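Local coordinates for polyamine aminopropyltransferase (Thermotoga maritima, PDB 1JQ3), which catalyses the irreversible transfer of an aminopropyl group from decarboxylated S-adenosylmethionine to putrescine, yielding spermidine, at residues D44-D49 against G124-A129; E70-M75 against M236-S241; F226-V231 against G252-K257. All blocks are in the same frame, centred on the assembly; numbering follows the deposited sequence.

How the contacts relate
Contacts 1 and 2 both touch the bound S-adenosyl-1,8-diamino-3-thiooctane, and their centres lie about 21 Å apart. Contact 1 sets strand 47-53 of the four-stranded antiparallel sheet against helix 124-133; contact 2 joins the start of helix 73-87 to the loop between strands 228-235 and 243-250. Contact 3, its centre about 26 Å from that of contact 2, lies toward the other end of that strand pair, away from the ligand site. Along the chain contact 2 crosses both of the others, whereas contact 1 closes before contact 3 opens. Residues distant in sequence thus frame the ligand, while contact 3 packs a loop against strand 228-235, outermost in this chain's seven-stranded sheet.

Contact 1 (D44-D49 against G124-A129); sequences DIQRID and GLVIEA. With AAT (S-adenosyl-1,8-diamino-3-thiooctane), chain E.
Ile48 and Leu125 head a buried, mainly apolar contact in which the first turns of helix 124-133, part of the Rossmann-like domain, pack against strand 47-53 of the four-stranded antiparallel sheet. Strand segment 47-49 and helix segment 124-129 run almost the same way, their axes 14° apart in direction and 9.7 Å apart at closest approach. Ile48's closest contacts with the helix are all made by one methyl. Ile48 holds CG1 beside its backbone N and extends beyond it (chi2 166°), which carries CD1 out to the helix. There Ile48 CD1 lies 3.6 Å from Leu125 CG, and Ala129 CB stands 4.1 Å from the same Ile48 CD1, one helical turn on. Val126 adds its CG2, 4.0 Å from Ile48 CD1, and this branch also meets the amide end of Gln46, whose side chain crosses that of Val126 at about a right angle. The other branch of Val126 faces the ligand, with CG1 3.6 Å from the ribose O3' of AAT. Gln46, a binding residue for S-methyl-5'-thioadenosine, brings its amide to the neighbouring 2'-hydroxyl.

Arg47 points away from the helix and grips Asp49 side-on: NE reaches Asp49 OD2 at 2.8 Å and NH2 reaches Asp49 OD1 at 2.9 Å, both on syn lone pairs and close to the guanidinium plane. Gln12 and His16 of a neighbouring subunit bond to this pair. The strand therefore divides its chemistry, with charge turned to the subunit interface and hydrocarbon to the helix, an arrangement consistent with the packing holding Gln46 and Val126 beside the ribose.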
# COMPACT_ATOMS: atom_id res chain seq x y z
N ASP A 44 1.70 20.18 -20.28
CA ASP A 44 0.48 20.01 -21.06
C ASP A 44 0.37 18.56 -21.52
O ASP A 44 -0.68 18.11 -21.97
CB ASP A 44 0.51 20.92 -22.30
CG ASP A 44 0.14 22.35 -21.98
OD1 ASP A 44 -0.57 22.59 -20.98
OD2 ASP A 44 0.55 23.25 -22.75
N ILE A 45 1.46 17.82 -21.34
CA ILE A 45 1.50 16.43 -21.79
C ILE A 45 1.40 15.36 -20.72
O ILE A 45 0.67 14.38 -20.88
CB ILE A 45 2.79 16.20 -22.63
CG1 ILE A 45 2.72 17.03 -23.92
CG2 ILE A 45 2.97 14.73 -22.97
CD1 ILE A 45 4.07 17.23 -24.58
N GLN A 46 2.10 15.55 -19.61
CA GLN A 46 2.14 14.51 -18.57
C GLN A 46 2.62 15.05 -17.24
O GLN A 46 3.05 16.20 -17.14
CB GLN A 46 3.10 13.42 -19.04
CG GLN A 46 4.51 13.96 -19.25
CD GLN A 46 5.32 13.21 -20.29
OE1 GLN A 46 6.24 13.78 -20.89
NE2 GLN A 46 5.03 11.94 -20.48
N ARG A 47 2.61 14.18 -16.24
CA ARG A 47 3.04 14.54 -14.90
C ARG A 47 4.43 13.99 -14.60
O ARG A 47 4.72 12.84 -14.90
CB ARG A 47 2.05 14.00 -13.86
CG ARG A 47 2.46 14.33 -12.44
CD ARG A 47 1.43 13.95 -11.39
NE ARG A 47 2.12 13.99 -10.10
CZ ARG A 47 1.64 14.49 -8.98
NH1 ARG A 47 0.40 14.99 -8.93
NH2 ARG A 47 2.44 14.57 -7.92
N ILE A 48 5.29 14.84 -14.05
CA ILE A 48 6.66 14.47 -13.69
C ILE A 48 6.81 14.40 -12.17
O ILE A 48 6.35 15.30 -11.47
CB ILE A 48 7.66 15.56 -14.16
CG1 ILE A 48 7.67 15.68 -15.68
CG2 ILE A 48 9.08 15.29 -13.61
CD1 ILE A 48 8.38 16.96 -16.16
N ASP A 49 7.40 13.33 -11.66
CA ASP A 49 7.69 13.24 -10.23
C ASP A 49 9.11 12.75 -10.10
O ASP A 49 9.51 11.80 -10.77
CB ASP A 49 6.74 12.30 -9.51
CG ASP A 49 5.37 12.91 -9.34
OD1 ASP A 49 5.19 13.82 -8.48
OD2 ASP A 49 4.48 12.49 -10.10
N GLY A 124 8.99 19.74 -23.30
CA GLY A 124 10.00 20.68 -22.84
C GLY A 124 10.21 20.66 -21.34
O GLY A 124 11.31 20.95 -20.87
N LEU A 125 9.14 20.39 -20.59
CA LEU A 125 9.27 20.35 -19.13
C LEU A 125 10.15 19.18 -18.69
O LEU A 125 10.81 19.25 -17.65
CB LEU A 125 7.88 20.25 -18.47
CG LEU A 125 7.90 20.44 -16.95
CD1 LEU A 125 8.45 21.82 -16.60
CD2 LEU A 125 6.49 20.27 -16.37
N VAL A 126 10.17 18.09 -19.47
CA VAL A 126 11.02 16.94 -19.11
C VAL A 126 12.49 17.36 -19.25
O VAL A 126 13.30 17.09 -18.37
CB VAL A 126 10.70 15.69 -19.96
CG1 VAL A 126 11.78 14.60 -19.76
CG2 VAL A 126 9.35 15.13 -19.56
N ILE A 127 12.80 18.06 -20.34
CA ILE A 127 14.17 18.55 -20.56
C ILE A 127 14.59 19.49 -19.44
O ILE A 127 15.69 19.38 -18.90
CB ILE A 127 14.28 19.28 -21.92
CG1 ILE A 127 14.14 18.28 -23.07
CG2 ILE A 127 15.62 20.04 -22.02
CD1 ILE A 127 15.27 17.23 -23.11
N GLU A 128 13.71 20.41 -19.07
CA GLU A 128 14.02 21.38 -18.01
C GLU A 128 14.20 20.71 -16.66
O GLU A 128 15.10 21.05 -15.90
CB GLU A 128 12.95 22.47 -17.92
CG GLU A 128 12.95 23.43 -19.11
CD GLU A 128 14.23 24.26 -19.20
OE1 GLU A 128 15.27 23.73 -19.65
OE2 GLU A 128 14.18 25.45 -18.83
N ALA A 129 13.34 19.73 -16.37
CA ALA A 129 13.41 19.01 -15.11
C ALA A 129 14.66 18.13 -15.07
O ALA A 129 15.34 18.05 -14.04
CB ALA A 129 12.16 18.15 -14.93
N AAT E . 15.31 7.00 -20.85
CA AAT E . 14.64 6.11 -20.03
CB AAT E . 13.25 6.52 -19.86
CG AAT E . 12.63 6.81 -21.16
SD AAT E . 12.01 8.49 -21.13
C5' AAT E . 10.88 8.59 -22.53
C4' AAT E . 10.64 9.99 -23.02
O4' AAT E . 10.12 9.94 -24.24
C3' AAT E . 9.71 10.74 -22.18
O3' AAT E . 10.47 11.80 -21.69
C2' AAT E . 8.57 11.28 -23.17
O2' AAT E . 8.02 12.57 -22.98
C1' AAT E . 9.27 11.02 -24.50
N9 AAT E . 8.45 10.56 -25.58
C8 AAT E . 7.16 10.11 -25.61
N7 AAT E . 6.45 10.38 -26.73
C5 AAT E . 7.28 11.05 -27.47
C6 AAT E . 7.09 11.63 -28.83
N6 AAT E . 5.91 11.51 -29.55
N1 AAT E . 8.14 12.33 -29.45
C2 AAT E . 9.31 12.44 -28.71
N3 AAT E . 9.58 11.93 -27.43
C4 AAT E . 8.53 11.22 -26.81
C11 AAT E . 11.48 5.85 -21.40
C12 AAT E . 11.49 4.34 -21.33
C13 AAT E . 10.89 3.80 -20.04
C14 AAT E . 9.86 2.68 -20.05
C15 AAT E . 9.26 2.13 -18.77
N16 AAT E . 8.30 1.11 -18.52

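Contact 2 (E70-M75 against M236-S241); sequences EKDEFM and MTTYPS. With AAT (S-adenosyl-1,8-diamino-3-thiooctane), chain E.
Asp72 carries the polar part of this contact, reaching from just ahead of helix 73-87 into the type I turn Met236-Tyr239. Its CB lies 3.1 Å from Thr237 OG1, the two side chains alongside but pointing opposite ways. With chi1 at 63°, Asp72 CG sits between the backbone N and the carbonyl carbon, and Met236 CE comes within 3.6 Å of it. At the tip, OD1 is bonded by Thr69 OG1, and Asp72 OD2 accepts hydrogen bonds from two hydroxyls: Thr237 OG1 at 2.6 Å on the anti lone pair, and Thr238 OG1 at 2.7 Å on the syn one. Two bonds on one oxygen, plus one on the other, fix the rotation of this buried carboxylate.

Met236 lays SD over one face of the Tyr239 ring, 3.4 Å above the plane and offset toward the rim; the opposite face holds AAT C15, likewise offset, so the ring lines the channel for the ligand's long amine arm, probably the putrescine side. The turn lies in the connection between antiparallel strands 228-235 and 243-250, and Asp72 ties it to the junction between strand 65-69 and helix 73-87, with Phe209 of another subunit (not the one meeting Arg47) packed on Asp72 and Thr237.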
# COMPACT_ATOMS: atom_id res chain seq x y z
N GLU A 70 18.77 6.31 -10.31
CA GLU A 70 20.20 6.56 -10.27
C GLU A 70 21.04 5.29 -10.15
O GLU A 70 22.10 5.17 -10.77
CB GLU A 70 20.46 7.47 -9.07
CG GLU A 70 21.87 7.91 -8.83
CD GLU A 70 21.99 8.79 -7.60
OE1 GLU A 70 20.97 9.41 -7.19
OE2 GLU A 70 23.09 8.87 -7.02
N LYS A 71 20.53 4.31 -9.42
CA LYS A 71 21.27 3.08 -9.22
C LYS A 71 21.41 2.16 -10.43
O LYS A 71 22.43 1.49 -10.57
CB LYS A 71 20.69 2.28 -8.05
CG LYS A 71 21.49 1.02 -7.62
CD LYS A 71 20.79 0.30 -6.46
CE LYS A 71 21.51 -1.00 -6.03
NZ LYS A 71 22.95 -0.78 -5.73
N ASP A 72 20.45 2.18 -11.34
CA ASP A 72 20.53 1.24 -12.46
C ASP A 72 20.23 1.72 -13.88
O ASP A 72 20.18 0.90 -14.79
CB ASP A 72 19.62 0.04 -12.15
CG ASP A 72 18.14 0.43 -12.02
OD1 ASP A 72 17.79 1.60 -12.29
OD2 ASP A 72 17.31 -0.44 -11.68
N GLU A 73 19.99 3.01 -14.08
CA GLU A 73 19.67 3.48 -15.42
C GLU A 73 20.73 3.11 -16.48
O GLU A 73 20.41 2.98 -17.67
CB GLU A 73 19.38 4.98 -15.44
CG GLU A 73 20.46 5.87 -14.85
CD GLU A 73 21.60 6.16 -15.80
OE1 GLU A 73 21.50 5.87 -17.02
OE2 GLU A 73 22.60 6.74 -15.33
N PHE A 74 21.97 2.91 -16.04
CA PHE A 74 23.04 2.55 -16.98
C PHE A 74 22.74 1.27 -17.75
O PHE A 74 23.14 1.12 -18.91
CB PHE A 74 24.38 2.42 -16.24
CG PHE A 74 24.46 1.23 -15.32
CD1 PHE A 74 24.13 1.36 -13.97
CD2 PHE A 74 24.90 -0.00 -15.79
CE1 PHE A 74 24.26 0.27 -13.10
CE2 PHE A 74 25.03 -1.10 -14.92
CZ PHE A 74 24.71 -0.96 -13.57
N MET A 75 21.98 0.36 -17.13
CA MET A 75 21.68 -0.92 -17.76
C MET A 75 20.87 -0.75 -19.02
O MET A 75 21.15 -1.39 -20.04
CB MET A 75 20.89 -1.81 -16.79
CG MET A 75 21.61 -2.12 -15.50
SD MET A 75 20.61 -3.25 -14.49
CE MET A 75 21.47 -3.13 -12.90
N MET A 236 17.06 -5.03 -16.46
CA MET A 236 16.74 -3.65 -16.14
C MET A 236 16.02 -3.85 -14.81
O MET A 236 14.82 -4.12 -14.76
CB MET A 236 15.85 -3.05 -17.23
CG MET A 236 16.07 -1.57 -17.42
SD MET A 236 15.66 -0.70 -15.89
CE MET A 236 17.31 -0.12 -15.46
N THR A 237 16.81 -3.74 -13.75
CA THR A 237 16.42 -4.01 -12.39
C THR A 237 15.26 -3.27 -11.74
O THR A 237 14.84 -3.64 -10.64
CB THR A 237 17.65 -4.00 -11.48
OG1 THR A 237 18.41 -2.80 -11.73
CG2 THR A 237 18.55 -5.19 -11.80
N THR A 238 14.72 -2.25 -12.41
CA THR A 238 13.57 -1.53 -11.87
C THR A 238 12.45 -1.31 -12.88
O THR A 238 11.53 -0.54 -12.62
CB THR A 238 13.95 -0.18 -11.20
OG1 THR A 238 14.79 0.58 -12.07
CG2 THR A 238 14.63 -0.42 -9.85
N TYR A 239 12.53 -1.96 -14.04
CA TYR A 239 11.47 -1.87 -15.04
C TYR A 239 10.60 -3.11 -14.84
O TYR A 239 11.06 -4.13 -14.32
CB TYR A 239 12.03 -1.83 -16.48
CG TYR A 239 12.41 -0.45 -16.99
CD1 TYR A 239 12.18 0.71 -16.23
CD2 TYR A 239 13.02 -0.31 -18.23
CE1 TYR A 239 12.55 1.97 -16.71
CE2 TYR A 239 13.40 0.93 -18.72
CZ TYR A 239 13.17 2.07 -17.97
OH TYR A 239 13.56 3.30 -18.48
N PRO A 240 9.33 -3.02 -15.24
CA PRO A 240 8.35 -4.11 -15.11
C PRO A 240 8.90 -5.44 -15.61
O PRO A 240 9.25 -5.58 -16.78
CB PRO A 240 7.18 -3.62 -15.98
CG PRO A 240 7.26 -2.12 -15.83
CD PRO A 240 8.75 -1.87 -15.96
N SER A 241 8.97 -6.40 -14.68
CA SER A 241 9.45 -7.78 -14.88
C SER A 241 10.97 -7.95 -14.87
O SER A 241 11.47 -9.07 -14.68
CB SER A 241 8.86 -8.40 -16.16
OG SER A 241 9.65 -8.11 -17.30
N AAT E . 15.31 7.00 -20.85
CA AAT E . 14.64 6.11 -20.03
CB AAT E . 13.25 6.52 -19.86
CG AAT E . 12.63 6.81 -21.16
SD AAT E . 12.01 8.49 -21.13
C5' AAT E . 10.88 8.59 -22.53
C4' AAT E . 10.64 9.99 -23.02
O4' AAT E . 10.12 9.94 -24.24
C3' AAT E . 9.71 10.74 -22.18
O3' AAT E . 10.47 11.80 -21.69
C2' AAT E . 8.57 11.28 -23.17
O2' AAT E . 8.02 12.57 -22.98
C1' AAT E . 9.27 11.02 -24.50
N9 AAT E . 8.45 10.56 -25.58
C8 AAT E . 7.16 10.11 -25.61
N7 AAT E . 6.45 10.38 -26.73
C5 AAT E . 7.28 11.05 -27.47
C6 AAT E . 7.09 11.63 -28.83
N6 AAT E . 5.91 11.51 -29.55
N1 AAT E . 8.14 12.33 -29.45
C2 AAT E . 9.31 12.44 -28.71
N3 AAT E . 9.58 11.93 -27.43
C4 AAT E . 8.53 11.22 -26.81
C11 AAT E . 11.48 5.85 -21.40
C12 AAT E . 11.49 4.34 -21.33
C13 AAT E . 10.89 3.80 -20.04
C14 AAT E . 9.86 2.68 -20.05
C15 AAT E . 9.26 2.13 -18.77
N16 AAT E . 8.30 1.11 -18.52

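Contact 3 (F226-V231 against G252-K257); sequences FPITRV and GIDPIK
Ile228 and Arg230, on the same side of the edge strand 228-235, pack against the chain that leaves strand 243-250, chiefly at Pro255. Ile228 sets its two branches differently. CG2 stands anti to the backbone N and meets Ile253 O at 3.6 Å, while Ile228 CG2 also lies 3.9 Å from Pro255 CD. CG1, beside the backbone N, lies near the carbonyl oxygens of Gly252 and Ile253 instead, and CD1 folds back (chi2 -81°) toward Gly252 O.

Arg230 is coiled rather than stretched: chi1, chi2 and chi3 all fall near -70°, which folds the chain back over Pro255 CG. Its CG rests 3.8 Å from Pro255 CG, and that same ring carbon lies over one face of the guanidinium, the two side chains crossing at about a right angle. Ile256 CG1 approaches NH2 obliquely. In the guanidinium plane, NH1 donates to a water at 2.9 Å from Arg230 NH1, and the water in turn donates to Asp254 OD1 at 2.8 Å. Asp254 OD2 is 4.2 Å from Arg230 NH1, too far for a salt bridge, though the charges are opposite.

One oxygen of Asp254, OD1, is held by its own loop: it accepts from Ile256 N at 2.9 Å and from Lys257 N at 2.8 Å, which arrive from opposite faces of the carboxylate plane. The bond from Ile256 N closes an Asx turn, and the added one from Lys257 N makes an Asx motif. An alanine at Ile228 has neither CG2 nor the CG1-CD1 arm, and is likely to open a gap beside Pro255 CD and the 252-253 backbone. Taken together, hydrocarbon contact carries this join at the protein surface, while the charges meet through water, and the aspartate chiefly shapes its own turn.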
# COMPACT_ATOMS: atom_id res chain seq x y z
N PHE A 226 12.61 -2.94 -42.12
CA PHE A 226 14.05 -3.19 -42.20
C PHE A 226 14.39 -4.61 -42.63
O PHE A 226 13.78 -5.57 -42.15
CB PHE A 226 14.70 -2.88 -40.85
CG PHE A 226 14.67 -1.41 -40.47
CD1 PHE A 226 13.55 -0.85 -39.87
CD2 PHE A 226 15.78 -0.60 -40.71
CE1 PHE A 226 13.53 0.50 -39.51
CE2 PHE A 226 15.76 0.76 -40.36
CZ PHE A 226 14.63 1.30 -39.76
N PRO A 227 15.36 -4.77 -43.54
CA PRO A 227 15.76 -6.10 -44.00
C PRO A 227 16.30 -6.93 -42.83
O PRO A 227 16.05 -8.13 -42.74
CB PRO A 227 16.87 -5.81 -45.01
CG PRO A 227 16.52 -4.45 -45.53
CD PRO A 227 16.07 -3.72 -44.29
N ILE A 228 17.07 -6.27 -41.96
CA ILE A 228 17.65 -6.91 -40.78
C ILE A 228 16.93 -6.37 -39.54
O ILE A 228 16.95 -5.16 -39.29
CB ILE A 228 19.15 -6.55 -40.63
CG1 ILE A 228 19.97 -7.11 -41.80
CG2 ILE A 228 19.70 -7.06 -39.28
CD1 ILE A 228 20.33 -8.58 -41.66
N THR A 229 16.26 -7.26 -38.79
CA THR A 229 15.55 -6.87 -37.57
C THR A 229 15.79 -7.99 -36.56
O THR A 229 15.43 -9.15 -36.79
CB THR A 229 14.02 -6.69 -37.80
OG1 THR A 229 13.80 -5.69 -38.81
CG2 THR A 229 13.33 -6.24 -36.52
N ARG A 230 16.43 -7.64 -35.44
CA ARG A 230 16.76 -8.60 -34.41
C ARG A 230 16.51 -8.07 -33.01
O ARG A 230 16.95 -6.96 -32.65
CB ARG A 230 18.25 -9.01 -34.52
CG ARG A 230 18.60 -9.87 -35.72
CD ARG A 230 18.15 -11.31 -35.52
NE ARG A 230 18.89 -12.02 -34.47
CZ ARG A 230 20.11 -12.54 -34.63
NH1 ARG A 230 20.73 -12.41 -35.80
NH2 ARG A 230 20.68 -13.22 -33.65
N VAL A 231 15.84 -8.88 -32.20
CA VAL A 231 15.53 -8.52 -30.82
C VAL A 231 16.68 -8.96 -29.91
O VAL A 231 17.31 -10.00 -30.14
CB VAL A 231 14.21 -9.19 -30.37
CG1 VAL A 231 13.97 -9.00 -28.87
CG2 VAL A 231 13.03 -8.64 -31.18
N GLY A 252 21.34 -3.88 -43.71
CA GLY A 252 22.33 -4.84 -44.15
C GLY A 252 23.28 -5.34 -43.07
O GLY A 252 23.64 -6.52 -43.05
N ILE A 253 23.71 -4.44 -42.19
CA ILE A 253 24.63 -4.80 -41.11
C ILE A 253 23.99 -5.80 -40.16
O ILE A 253 22.90 -5.56 -39.64
CB ILE A 253 25.08 -3.52 -40.35
CG1 ILE A 253 25.97 -2.67 -41.26
CG2 ILE A 253 25.82 -3.89 -39.06
CD1 ILE A 253 26.19 -1.25 -40.79
N ASP A 254 24.64 -6.95 -39.99
CA ASP A 254 24.14 -8.00 -39.10
C ASP A 254 24.75 -7.76 -37.72
O ASP A 254 25.97 -7.59 -37.60
CB ASP A 254 24.52 -9.38 -39.65
CG ASP A 254 23.93 -10.51 -38.83
OD1 ASP A 254 24.56 -10.90 -37.83
OD2 ASP A 254 22.84 -11.01 -39.18
N PRO A 255 23.91 -7.77 -36.67
CA PRO A 255 24.32 -7.55 -35.28
C PRO A 255 25.34 -8.53 -34.69
O PRO A 255 26.00 -8.22 -33.71
CB PRO A 255 22.98 -7.58 -34.52
CG PRO A 255 22.16 -8.51 -35.33
CD PRO A 255 22.47 -8.06 -36.75
N ILE A 256 25.48 -9.69 -35.32
CA ILE A 256 26.44 -10.68 -34.85
C ILE A 256 27.60 -10.83 -35.84
O ILE A 256 28.77 -10.71 -35.47
CB ILE A 256 25.76 -12.06 -34.64
CG1 ILE A 256 24.63 -11.95 -33.63
CG2 ILE A 256 26.80 -13.10 -34.23
CD1 ILE A 256 25.07 -11.44 -32.26
N LYS A 257 27.26 -11.06 -37.10
CA LYS A 257 28.24 -11.26 -38.17
C LYS A 257 29.11 -10.06 -38.47
O LYS A 257 30.25 -10.21 -38.90
CB LYS A 257 27.54 -11.72 -39.46
CG LYS A 257 26.84 -13.07 -39.33
CD LYS A 257 25.94 -13.35 -40.53
CE LYS A 257 25.19 -14.67 -40.35
NZ LYS A 257 24.19 -14.91 -41.43
O HOH W 1 23.22 -13.29 -37.05